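Local coordinates for plasmodesmata-located protein 5 (PDB 6GRE) that restricts plasmodesmatal permeability during salicylic acid-triggered immune responses by regulating callose deposition, and thereby modulates cell-to-cell trafficking, at residues 106-117 and 200-208; 144-155 and 177-188. All blocks are in the same frame, centred on the assembly; numbering follows the deposited sequence. Where two conformers were deposited one is given.

Interaction 1. Residues 106-117 and 200-208; sequences RYDNKSFLGVQD and VYLSKCYAR. With NAG (2-acetamido-2-deoxy-beta-D-glucopyranose), chain C.
At the junction of the tandem DUF26 (Gnk2-homologous) domains of the ectodomain, Ser-203 and Lys-204, at the tip of the hairpin joining strands 198-202 and 205-211, meet the end of strand 103-108 of the first domain and the chain that follows it. Lys-204 NZ reaches into the type II beta turn from Phe-112 to Val-115 and donates to both end carbonyls, with 2.8 Å to Phe-112 O and 2.8 Å to Val-115 O. Val-115 N and Lys-204 NZ reach Phe-112 O from opposite faces of its carbonyl plane, and the former bond closes the turn. Asp-171 OD2 adds a salt bridge to the same ammonium. The lysine chain, bent at chi2 (-75°) and chi4 (81°), passes nearly at right angles to Arg-106 and lays CE over one face of the guanidinium, 3.5 Å from NH1. Arg-106, extended from CG to NE, sets CD above one face of the Phe-112 ring, toward its rim, and grips Ser-203 end-on: NH1 donates to the backbone O from above its carbonyl plane, while NH2 meets OG at 3.0 Å within the guanidinium plane. Arg-106, Asp-117 and Ser-203 also line the pocket occupied by 2-(2-ethoxyethoxy)ethanol. Beyond the strand, Asn-109 ND2 carries an N-linked sugar. Asp-117 OD1 is hydrogen-bonded to Thr-119 OG1, and the other carboxylate oxygen, OD2, accepts a weak bond from Ser-203 OG at 3.2 Å.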
loop_
_atom_site.group_PDB
_atom_site.type_symbol
_atom_site.label_atom_id
_atom_site.label_comp_id
_atom_site.label_asym_id
_atom_site.label_seq_id
_atom_site.Cartn_x
_atom_site.Cartn_y
_atom_site.Cartn_z
ATOM N N ARG A 106 3.847 0.982 7.195
ATOM C CA ARG A 106 2.958 0.235 8.041
ATOM C C ARG A 106 3.754 -0.291 9.233
ATOM O O ARG A 106 4.843 -0.831 9.050
ATOM C CB ARG A 106 2.313 -0.911 7.254
ATOM C CG ARG A 106 1.196 -1.650 7.968
ATOM C CD ARG A 106 0.636 -2.689 7.006
ATOM N NE ARG A 106 -0.510 -3.400 7.548
ATOM C CZ ARG A 106 -1.438 -3.984 6.811
ATOM N NH1 ARG A 106 -1.251 -4.097 5.509
ATOM N NH2 ARG A 106 -2.550 -4.432 7.378
ATOM N N TYR A 107 3.168 -0.140 10.424
ATOM C CA TYR A 107 3.802 -0.650 11.634
ATOM C C TYR A 107 2.738 -1.157 12.601
ATOM O O TYR A 107 1.606 -0.764 12.565
ATOM C CB TYR A 107 4.671 0.434 12.266
ATOM C CG TYR A 107 3.971 1.729 12.596
ATOM C CD1 TYR A 107 3.291 1.905 13.789
ATOM C CD2 TYR A 107 4.047 2.807 11.738
ATOM C CE1 TYR A 107 2.669 3.108 14.088
ATOM C CE2 TYR A 107 3.441 4.011 12.022
ATOM C CZ TYR A 107 2.776 4.177 13.221
ATOM O OH TYR A 107 2.217 5.389 13.484
ATOM N N ASP A 108 3.164 -2.062 13.485
ATOM C CA ASP A 108 2.301 -2.680 14.428
ATOM C C ASP A 108 3.173 -3.265 15.541
ATOM O O ASP A 108 4.382 -3.346 15.388
ATOM C CB ASP A 108 1.443 -3.753 13.748
ATOM C CG ASP A 108 0.181 -4.128 14.506
ATOM O OD1 ASP A 108 -0.071 -3.549 15.574
ATOM O OD2 ASP A 108 -0.540 -5.016 14.018
ATOM N N ASN A 109 2.507 -3.676 16.629
ATOM C CA ASN A 109 3.183 -4.227 17.818
ATOM C C ASN A 109 3.181 -5.765 17.786
ATOM O O ASN A 109 3.451 -6.413 18.771
ATOM C CB ASN A 109 2.558 -3.660 19.098
ATOM C CG ASN A 109 1.208 -4.251 19.426
ATOM O OD1 ASN A 109 0.438 -4.619 18.537
ATOM N ND2 ASN A 109 0.917 -4.361 20.712
ATOM N N LYS A 110 2.875 -6.341 16.623
ATOM C CA LYS A 110 3.055 -7.742 16.337
ATOM C C LYS A 110 3.385 -7.858 14.850
ATOM O O LYS A 110 3.084 -6.949 14.079
ATOM C CB LYS A 110 1.783 -8.523 16.679
ATOM C CG LYS A 110 0.572 -8.148 15.841
ATOM C CD LYS A 110 -0.703 -8.861 16.223
ATOM C CE LYS A 110 -1.915 -8.293 15.513
ATOM N NZ LYS A 110 -2.077 -6.836 15.764
ATOM N N SER A 111 4.037 -8.942 14.467
ATOM C CA SER A 111 4.364 -9.153 13.068
ATOM C C SER A 111 3.075 -9.360 12.264
ATOM O O SER A 111 2.152 -10.040 12.698
ATOM C CB SER A 111 5.289 -10.300 12.893
ATOM O OG SER A 111 5.672 -10.447 11.536
ATOM N N PHE A 112 3.030 -8.736 11.082
ATOM C CA PHE A 112 1.966 -8.982 10.098
ATOM C C PHE A 112 2.576 -9.566 8.817
ATOM O O PHE A 112 1.856 -9.702 7.828
ATOM C CB PHE A 112 1.181 -7.696 9.792
ATOM C CG PHE A 112 2.044 -6.503 9.456
ATOM C CD1 PHE A 112 2.557 -6.309 8.186
ATOM C CD2 PHE A 112 2.358 -5.569 10.433
ATOM C CE1 PHE A 112 3.371 -5.223 7.893
ATOM C CE2 PHE A 112 3.165 -4.480 10.144
ATOM C CZ PHE A 112 3.668 -4.299 8.867
ATOM N N LEU A 113 3.867 -9.930 8.810
ATOM C CA LEU A 113 4.528 -10.420 7.579
ATOM C C LEU A 113 3.919 -11.749 7.151
ATOM O O LEU A 113 3.803 -12.714 7.941
ATOM C CB LEU A 113 6.033 -10.596 7.757
ATOM C CG LEU A 113 6.831 -9.353 8.103
ATOM C CD1 LEU A 113 8.305 -9.706 8.187
ATOM C CD2 LEU A 113 6.622 -8.220 7.096
ATOM N N GLY A 114 3.514 -11.804 5.877
ATOM C CA GLY A 114 2.958 -13.003 5.304
ATOM C C GLY A 114 1.569 -13.359 5.799
ATOM O O GLY A 114 1.062 -14.448 5.528
ATOM N N VAL A 115 0.911 -12.429 6.513
ATOM C CA VAL A 115 -0.456 -12.621 6.928
ATOM C C VAL A 115 -1.373 -12.037 5.851
ATOM O O VAL A 115 -1.381 -10.823 5.612
ATOM C CB VAL A 115 -0.736 -11.987 8.303
ATOM C CG1 VAL A 115 -2.172 -12.200 8.740
ATOM C CG2 VAL A 115 0.239 -12.539 9.347
ATOM N N GLN A 116 -2.144 -12.892 5.216
ATOM C CA GLN A 116 -3.107 -12.459 4.199
ATOM C C GLN A 116 -4.154 -11.554 4.848
ATOM O O GLN A 116 -4.588 -11.785 5.992
ATOM C CB GLN A 116 -3.800 -13.662 3.546
ATOM C CG GLN A 116 -4.797 -13.327 2.456
ATOM C CD GLN A 116 -4.204 -12.521 1.324
ATOM O OE1 GLN A 116 -4.019 -11.308 1.424
ATOM N NE2 GLN A 116 -3.946 -13.201 0.225
ATOM N N ASP A 117 -4.609 -10.530 4.107
ATOM C CA ASP A 117 -5.725 -9.726 4.578
ATOM C C ASP A 117 -6.307 -9.009 3.375
ATOM O O ASP A 117 -5.682 -8.101 2.829
ATOM C CB ASP A 117 -5.274 -8.742 5.647
ATOM C CG ASP A 117 -6.410 -8.026 6.320
ATOM O OD1 ASP A 117 -7.546 -8.092 5.814
ATOM O OD2 ASP A 117 -6.118 -7.392 7.351
ATOM N N VAL A 200 -9.331 0.435 -5.744
ATOM C CA VAL A 200 -9.696 -0.458 -4.679
ATOM C C VAL A 200 -8.450 -0.699 -3.848
ATOM O O VAL A 200 -7.468 -1.287 -4.352
ATOM C CB VAL A 200 -10.209 -1.812 -5.194
ATOM C CG1 VAL A 200 -10.425 -2.808 -4.080
ATOM C CG2 VAL A 200 -11.467 -1.656 -6.006
ATOM N N TYR A 201 -8.496 -0.362 -2.574
ATOM C CA TYR A 201 -7.435 -0.595 -1.618
ATOM C C TYR A 201 -7.955 -1.627 -0.629
ATOM O O TYR A 201 -8.913 -1.327 0.119
ATOM C CB TYR A 201 -7.025 0.712 -0.915
ATOM C CG TYR A 201 -6.279 1.664 -1.809
ATOM C CD1 TYR A 201 -4.906 1.544 -1.998
ATOM C CD2 TYR A 201 -6.944 2.629 -2.535
ATOM C CE1 TYR A 201 -4.211 2.363 -2.868
ATOM C CE2 TYR A 201 -6.271 3.463 -3.421
ATOM C CZ TYR A 201 -4.915 3.285 -3.620
ATOM O OH TYR A 201 -4.295 4.130 -4.494
ATOM N N LEU A 202 -7.330 -2.805 -0.637
ATOM C CA LEU A 202 -7.544 -3.821 0.385
ATOM C C LEU A 202 -6.403 -3.731 1.376
ATOM O O LEU A 202 -5.397 -3.063 1.174
ATOM C CB LEU A 202 -7.615 -5.204 -0.247
ATOM C CG LEU A 202 -8.615 -5.365 -1.385
ATOM C CD1 LEU A 202 -8.615 -6.813 -1.879
ATOM C CD2 LEU A 202 -10.026 -4.908 -1.001
ATOM N N SER A 203 -6.523 -4.463 2.478
ATOM C CA SER A 203 -5.510 -4.331 3.470
ATOM C C SER A 203 -4.095 -4.613 2.930
ATOM O O SER A 203 -3.151 -3.899 3.241
ATOM C CB SER A 203 -5.831 -5.219 4.641
ATOM O OG SER A 203 -4.856 -5.057 5.647
ATOM N N LYS A 204 -3.929 -5.688 2.131
ATOM C CA LYS A 204 -2.609 -6.097 1.709
ATOM C C LYS A 204 -2.390 -5.935 0.197
ATOM O O LYS A 204 -1.377 -6.406 -0.280
ATOM C CB LYS A 204 -2.332 -7.545 2.155
ATOM C CG LYS A 204 -1.904 -7.679 3.615
ATOM C CD LYS A 204 -0.477 -7.243 3.857
ATOM C CE LYS A 204 -0.006 -7.321 5.298
ATOM N NZ LYS A 204 0.387 -8.707 5.642
ATOM N N CYS A 205 -3.274 -5.262 -0.521
ATOM C CA CYS A 205 -3.021 -5.022 -1.938
ATOM C C CYS A 205 -3.964 -3.943 -2.450
ATOM O O CYS A 205 -4.950 -3.577 -1.793
ATOM C CB CYS A 205 -3.156 -6.274 -2.792
ATOM S SG CYS A 205 -4.836 -6.917 -2.920
ATOM N N TYR A 206 -3.681 -3.450 -3.659
ATOM C CA TYR A 206 -4.566 -2.496 -4.294
ATOM C C TYR A 206 -4.563 -2.666 -5.813
ATOM O O TYR A 206 -3.612 -3.206 -6.378
ATOM C CB TYR A 206 -4.248 -1.042 -3.938
ATOM C CG TYR A 206 -2.972 -0.466 -4.497
ATOM C CD1 TYR A 206 -2.908 -0.058 -5.818
ATOM C CD2 TYR A 206 -1.847 -0.260 -3.714
ATOM C CE1 TYR A 206 -1.769 0.516 -6.349
ATOM C CE2 TYR A 206 -0.709 0.340 -4.226
ATOM C CZ TYR A 206 -0.679 0.742 -5.548
ATOM O OH TYR A 206 0.455 1.274 -6.074
ATOM N N ALA A 207 -5.627 -2.188 -6.438
ATOM C CA ALA A 207 -5.688 -2.125 -7.888
ATOM C C ALA A 207 -6.377 -0.808 -8.246
ATOM O O ALA A 207 -7.367 -0.443 -7.596
ATOM C CB ALA A 207 -6.431 -3.295 -8.456
ATOM N N ARG A 208 -5.887 -0.106 -9.268
ATOM C CA ARG A 208 -6.475 1.156 -9.627
ATOM C C ARG A 208 -6.292 1.403 -11.121
ATOM O O ARG A 208 -5.391 0.827 -11.765
ATOM C CB ARG A 208 -5.850 2.291 -8.806
ATOM C CG ARG A 208 -4.357 2.488 -8.971
ATOM C CD ARG A 208 -3.813 3.503 -7.959
ATOM N NE ARG A 208 -2.399 3.778 -8.191
ATOM C CZ ARG A 208 -1.488 4.051 -7.251
ATOM N NH1 ARG A 208 -1.802 4.048 -5.964
ATOM N NH2 ARG A 208 -0.251 4.354 -7.621
HETATM C C1 NAG C . -0.321 -4.902 21.215
HETATM C C2 NAG C . -0.103 -6.083 22.158
HETATM C C3 NAG C . -1.427 -6.602 22.681
HETATM C C4 NAG C . -2.191 -5.461 23.322
HETATM C C5 NAG C . -2.275 -4.230 22.408
HETATM C C6 NAG C . -2.779 -3.009 23.160
HETATM C C7 NAG C . 1.867 -7.428 21.684
HETATM C C8 NAG C . 2.425 -8.610 20.959
HETATM N N2 NAG C . 0.575 -7.189 21.519
HETATM O O3 NAG C . -1.152 -7.629 23.638
HETATM O O4 NAG C . -3.512 -5.910 23.665
HETATM O O5 NAG C . -0.989 -3.861 21.901
HETATM O O6 NAG C . -1.889 -2.700 24.252
HETATM O O7 NAG C . 2.574 -6.717 22.394
#

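Interaction 2. Residues 144-155 and 177-188; sequences IGSLGTGDGSYR and CQDCLSDAIGRL. With NA (sodium ion), chain K.
Ile-185 puts its two branches on different parts of helix 134-149: CG2 lies 3.7 Å from Ile-144 CG2, while CD1 reaches the backbone at Gly-148, 3.4 Å from its CA, tighter than usual van der Waals contact. With CG1 anti to the carbonyl carbon (chi1 -64°), the ethyl arm also brings CD1 against Leu-147 CB. Ile-144, whose side chain runs past that of Ile-185 in the opposite direction, extends the apolar seam to Leu-188 CD2. This is the helix pair of the second DUF26 domain, antiparallel at 173° with the axis segments 9.4 Å apart, packed on its five-stranded antiparallel sheet; Ile-185 and Leu-188 touch strand 205-211 as well. Past the end of helix 134-149 the polar part centres on Arg-155. Its NH1 and NH2 converge on Gln-178 OE1, 2.8 Å from NH2, with the guanidinium and amide nearly coplanar. NE and NH2 together grip Gly-152 O, and NH1 donates almost straight to Leu-147 O. Five bonds in or near one plane thus fix the group's rotation, while Leu-181 CD1 sits 3.5 Å above the centre of one face and Gly-150 C lies over the opposite face, offset toward the rim. Gln-178, bent at chi2, turns its NE2 to Gly-148 O at 2.9 Å. Tyr-154 OH points elsewhere, binding the sodium ion that Asp-69 of the first domain also coordinates.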
loop_
_atom_site.group_PDB
_atom_site.type_symbol
_atom_site.label_atom_id
_atom_site.label_comp_id
_atom_site.label_asym_id
_atom_site.label_seq_id
_atom_site.Cartn_x
_atom_site.Cartn_y
_atom_site.Cartn_z
ATOM N N ILE A 144 -7.935 -3.376 -16.975
ATOM C CA ILE A 144 -8.179 -3.820 -15.606
ATOM C C ILE A 144 -7.901 -5.323 -15.538
ATOM O O ILE A 144 -7.211 -5.796 -14.648
ATOM C CB ILE A 144 -9.612 -3.477 -15.163
ATOM C CG1 ILE A 144 -9.780 -1.967 -15.040
ATOM C CG2 ILE A 144 -9.960 -4.221 -13.884
ATOM C CD1 ILE A 144 -11.224 -1.509 -14.933
ATOM N N GLY A 145 -8.386 -6.046 -16.537
ATOM C CA GLY A 145 -8.205 -7.499 -16.527
ATOM C C GLY A 145 -6.757 -7.895 -16.671
ATOM O O GLY A 145 -6.283 -8.891 -16.090
ATOM N N SER A 146 -6.006 -7.111 -17.429
ATOM C CA SER A 146 -4.581 -7.386 -17.638
ATOM C C SER A 146 -3.805 -7.365 -16.322
ATOM O O SER A 146 -2.798 -8.045 -16.175
ATOM C CB SER A 146 -3.954 -6.415 -18.634
ATOM O OG SER A 146 -3.642 -5.126 -18.067
ATOM N N LEU A 147 -4.255 -6.560 -15.353
ATOM C CA LEU A 147 -3.605 -6.496 -14.050
ATOM C C LEU A 147 -3.659 -7.869 -13.357
ATOM O O LEU A 147 -2.805 -8.155 -12.529
ATOM C CB LEU A 147 -4.262 -5.416 -13.186
ATOM C CG LEU A 147 -4.156 -3.991 -13.732
ATOM C CD1 LEU A 147 -4.925 -3.019 -12.832
ATOM C CD2 LEU A 147 -2.706 -3.553 -13.853
ATOM N N GLY A 148 -4.701 -8.658 -13.603
ATOM C CA GLY A 148 -4.862 -9.958 -12.908
ATOM C C GLY A 148 -3.978 -11.036 -13.498
ATOM O O GLY A 148 -3.707 -12.030 -12.840
ATOM N N THR A 149 -3.557 -10.869 -14.752
ATOM C CA THR A 149 -2.855 -11.942 -15.448
ATOM C C THR A 149 -1.371 -11.639 -15.434
ATOM O O THR A 149 -0.552 -12.463 -15.840
ATOM C CB THR A 149 -3.416 -12.153 -16.858
ATOM O OG1 THR A 149 -3.434 -10.905 -17.548
ATOM C CG2 THR A 149 -4.820 -12.703 -16.849
ATOM N N GLY A 150 -1.042 -10.433 -14.977
ATOM C CA GLY A 150 0.280 -9.961 -14.851
ATOM C C GLY A 150 0.943 -10.664 -13.707
ATOM O O GLY A 150 0.266 -11.365 -12.951
ATOM N N ASP A 151 2.262 -10.509 -13.605
ATOM C CA ASP A 151 3.050 -11.346 -12.712
ATOM C C ASP A 151 3.725 -10.481 -11.643
ATOM O O ASP A 151 4.012 -9.295 -11.853
ATOM C CB ASP A 151 4.018 -12.221 -13.507
ATOM C CG ASP A 151 3.310 -13.415 -14.130
ATOM O OD1 ASP A 151 2.057 -13.384 -14.155
ATOM O OD2 ASP A 151 4.005 -14.386 -14.545
ATOM N N GLY A 152 3.913 -11.108 -10.481
ATOM C CA GLY A 152 4.621 -10.545 -9.355
ATOM C C GLY A 152 3.801 -9.509 -8.607
ATOM O O GLY A 152 2.564 -9.408 -8.775
ATOM N N SER A 153 4.492 -8.753 -7.764
ATOM C CA SER A 153 3.820 -7.970 -6.746
ATOM C C SER A 153 3.509 -6.551 -7.208
ATOM O O SER A 153 2.831 -5.817 -6.501
ATOM C CB SER A 153 4.618 -7.965 -5.484
ATOM O OG SER A 153 4.665 -9.309 -4.987
ATOM N N TYR A 154 4.071 -6.134 -8.345
ATOM C CA TYR A 154 3.788 -4.810 -8.912
ATOM C C TYR A 154 3.470 -4.982 -10.389
ATOM O O TYR A 154 4.264 -5.563 -11.139
ATOM C CB TYR A 154 4.968 -3.843 -8.787
ATOM C CG TYR A 154 4.653 -2.473 -9.310
ATOM C CD1 TYR A 154 3.721 -1.681 -8.677
ATOM C CD2 TYR A 154 5.227 -2.002 -10.484
ATOM C CE1 TYR A 154 3.378 -0.438 -9.163
ATOM C CE2 TYR A 154 4.934 -0.737 -10.960
ATOM C CZ TYR A 154 3.980 0.038 -10.317
ATOM O OH TYR A 154 3.649 1.307 -10.720
ATOM N N ARG A 155 2.287 -4.563 -10.805
ATOM C CA ARG A 155 1.820 -4.847 -12.148
ATOM C C ARG A 155 1.234 -3.574 -12.747
ATOM O O ARG A 155 0.537 -2.840 -12.083
ATOM C CB ARG A 155 0.712 -5.890 -12.128
ATOM C CG ARG A 155 1.138 -7.181 -11.446
ATOM C CD ARG A 155 -0.032 -8.092 -11.309
ATOM N NE ARG A 155 0.317 -9.197 -10.434
ATOM C CZ ARG A 155 -0.426 -10.269 -10.298
ATOM N NH1 ARG A 155 -1.603 -10.332 -10.890
ATOM N NH2 ARG A 155 -0.006 -11.243 -9.497
ATOM N N CYS A 177 -0.476 -12.971 -2.992
ATOM C CA CYS A 177 -0.563 -11.771 -3.821
ATOM C C CYS A 177 -1.631 -11.935 -4.904
ATOM O O CYS A 177 -2.509 -11.079 -5.059
ATOM C CB CYS A 177 0.782 -11.457 -4.437
ATOM S SG CYS A 177 0.730 -10.037 -5.566
ATOM N N GLN A 178 -1.573 -13.048 -5.649
ATOM C CA GLN A 178 -2.554 -13.261 -6.674
ATOM C C GLN A 178 -3.980 -13.333 -6.102
ATOM O O GLN A 178 -4.937 -12.860 -6.727
ATOM C CB GLN A 178 -2.212 -14.502 -7.509
ATOM C CG GLN A 178 -3.226 -14.737 -8.600
ATOM C CD GLN A 178 -3.248 -13.639 -9.645
ATOM O OE1 GLN A 178 -2.247 -12.967 -9.842
ATOM N NE2 GLN A 178 -4.323 -13.559 -10.410
ATOM N N ASP A 179 -4.153 -13.962 -4.930
ATOM C CA ASP A 179 -5.439 -14.081 -4.296
ATOM C C ASP A 179 -5.956 -12.677 -3.934
ATOM O O ASP A 179 -7.117 -12.363 -4.211
ATOM C CB ASP A 179 -5.348 -14.985 -3.069
ATOM C CG ASP A 179 -6.676 -15.293 -2.412
ATOM O OD1 ASP A 179 -7.704 -15.249 -3.094
ATOM O OD2 ASP A 179 -6.655 -15.598 -1.199
ATOM N N CYS A 180 -5.092 -11.870 -3.303
ATOM C CA CYS A 180 -5.494 -10.515 -2.916
ATOM C C CYS A 180 -5.893 -9.721 -4.181
ATOM O O CYS A 180 -6.936 -9.074 -4.231
ATOM C CB CYS A 180 -4.375 -9.871 -2.124
ATOM S SG CYS A 180 -4.910 -8.357 -1.290
ATOM N N LEU A 181 -5.010 -9.736 -5.179
ATOM C CA LEU A 181 -5.268 -8.961 -6.413
ATOM C C LEU A 181 -6.487 -9.450 -7.179
ATOM O O LEU A 181 -7.216 -8.639 -7.758
ATOM C CB LEU A 181 -4.040 -8.962 -7.313
ATOM C CG LEU A 181 -2.904 -8.098 -6.811
ATOM C CD1 LEU A 181 -1.727 -8.145 -7.771
ATOM C CD2 LEU A 181 -3.362 -6.673 -6.564
ATOM N N SER A 182 -6.734 -10.766 -7.187
ATOM C CA SER A 182 -7.928 -11.291 -7.839
ATOM C C SER A 182 -9.169 -10.610 -7.244
ATOM O O SER A 182 -10.050 -10.143 -7.973
ATOM C CB SER A 182 -8.009 -12.806 -7.749
ATOM O OG SER A 182 -9.168 -13.284 -8.415
ATOM N N ASP A 183 -9.223 -10.525 -5.913
ATOM C CA ASP A 183 -10.328 -9.854 -5.249
ATOM C C ASP A 183 -10.361 -8.375 -5.661
ATOM O O ASP A 183 -11.406 -7.887 -6.162
ATOM C CB ASP A 183 -10.235 -9.929 -3.724
ATOM C CG ASP A 183 -10.725 -11.221 -3.090
ATOM O OD1 ASP A 183 -10.950 -12.211 -3.820
ATOM O OD2 ASP A 183 -10.886 -11.210 -1.855
ATOM N N ALA A 184 -9.228 -7.677 -5.502
ATOM C CA ALA A 184 -9.215 -6.226 -5.722
ATOM C C ALA A 184 -9.623 -5.888 -7.154
ATOM O O ALA A 184 -10.400 -4.976 -7.385
ATOM C CB ALA A 184 -7.872 -5.649 -5.417
ATOM N N ILE A 185 -9.030 -6.613 -8.106
ATOM C CA ILE A 185 -9.323 -6.368 -9.515
ATOM C C ILE A 185 -10.783 -6.722 -9.834
ATOM O O ILE A 185 -11.427 -6.016 -10.606
ATOM C CB ILE A 185 -8.313 -7.143 -10.379
ATOM C CG1 ILE A 185 -6.887 -6.640 -10.153
ATOM C CG2 ILE A 185 -8.746 -7.053 -11.820
ATOM C CD1 ILE A 185 -5.798 -7.592 -10.599
ATOM N N GLY A 186 -11.302 -7.820 -9.257
ATOM C CA GLY A 186 -12.681 -8.180 -9.442
ATOM C C GLY A 186 -13.631 -7.071 -9.012
ATOM O O GLY A 186 -14.564 -6.732 -9.740
ATOM N N ARG A 187 -13.366 -6.497 -7.835
ATOM C CA ARG A 187 -14.150 -5.384 -7.312
ATOM C C ARG A 187 -13.999 -4.161 -8.225
ATOM O O ARG A 187 -14.971 -3.463 -8.540
ATOM C CB ARG A 187 -13.714 -5.056 -5.879
ATOM C CG ARG A 187 -14.581 -4.000 -5.200
ATOM C CD ARG A 187 -14.086 -3.651 -3.812
ATOM N NE ARG A 187 -14.144 -4.781 -2.899
ATOM C CZ ARG A 187 -15.122 -4.979 -2.013
ATOM N NH1 ARG A 187 -16.147 -4.150 -1.979
ATOM N NH2 ARG A 187 -15.074 -6.009 -1.186
ATOM N N LEU A 188 -12.767 -3.885 -8.659
ATOM C CA LEU A 188 -12.493 -2.704 -9.493
ATOM C C LEU A 188 -13.279 -2.795 -10.799
ATOM O O LEU A 188 -13.903 -1.844 -11.221
ATOM C CB LEU A 188 -10.992 -2.598 -9.752
ATOM C CG LEU A 188 -10.519 -1.374 -10.520
ATOM C CD1 LEU A 188 -10.762 -0.098 -9.734
ATOM C CD2 LEU A 188 -9.044 -1.470 -10.848
HETATM NA NA NA K . 4.398 2.431 -12.996
#

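From the N terminus, the chain completes the first DUF26 domain with strand 103-108 and enters 106-117, the first half of interaction 1. It then forms strand 120-125 and helix 134-149 of the second domain. Interaction 2 closes a short loop from 144-155 through strand 162-168 to helix 174-192, and only afterwards does the hairpin 200-208 return to close the much longer loop of interaction 1. The shorter loop therefore lies wholly within the longer one. Interaction 2 ties together elements of the second domain, whereas interaction 1 joins that domain to the first. The Cys-180 to Cys-205 disulfide links them directly, and Leu-181 CD2 packs on Tyr-206 O.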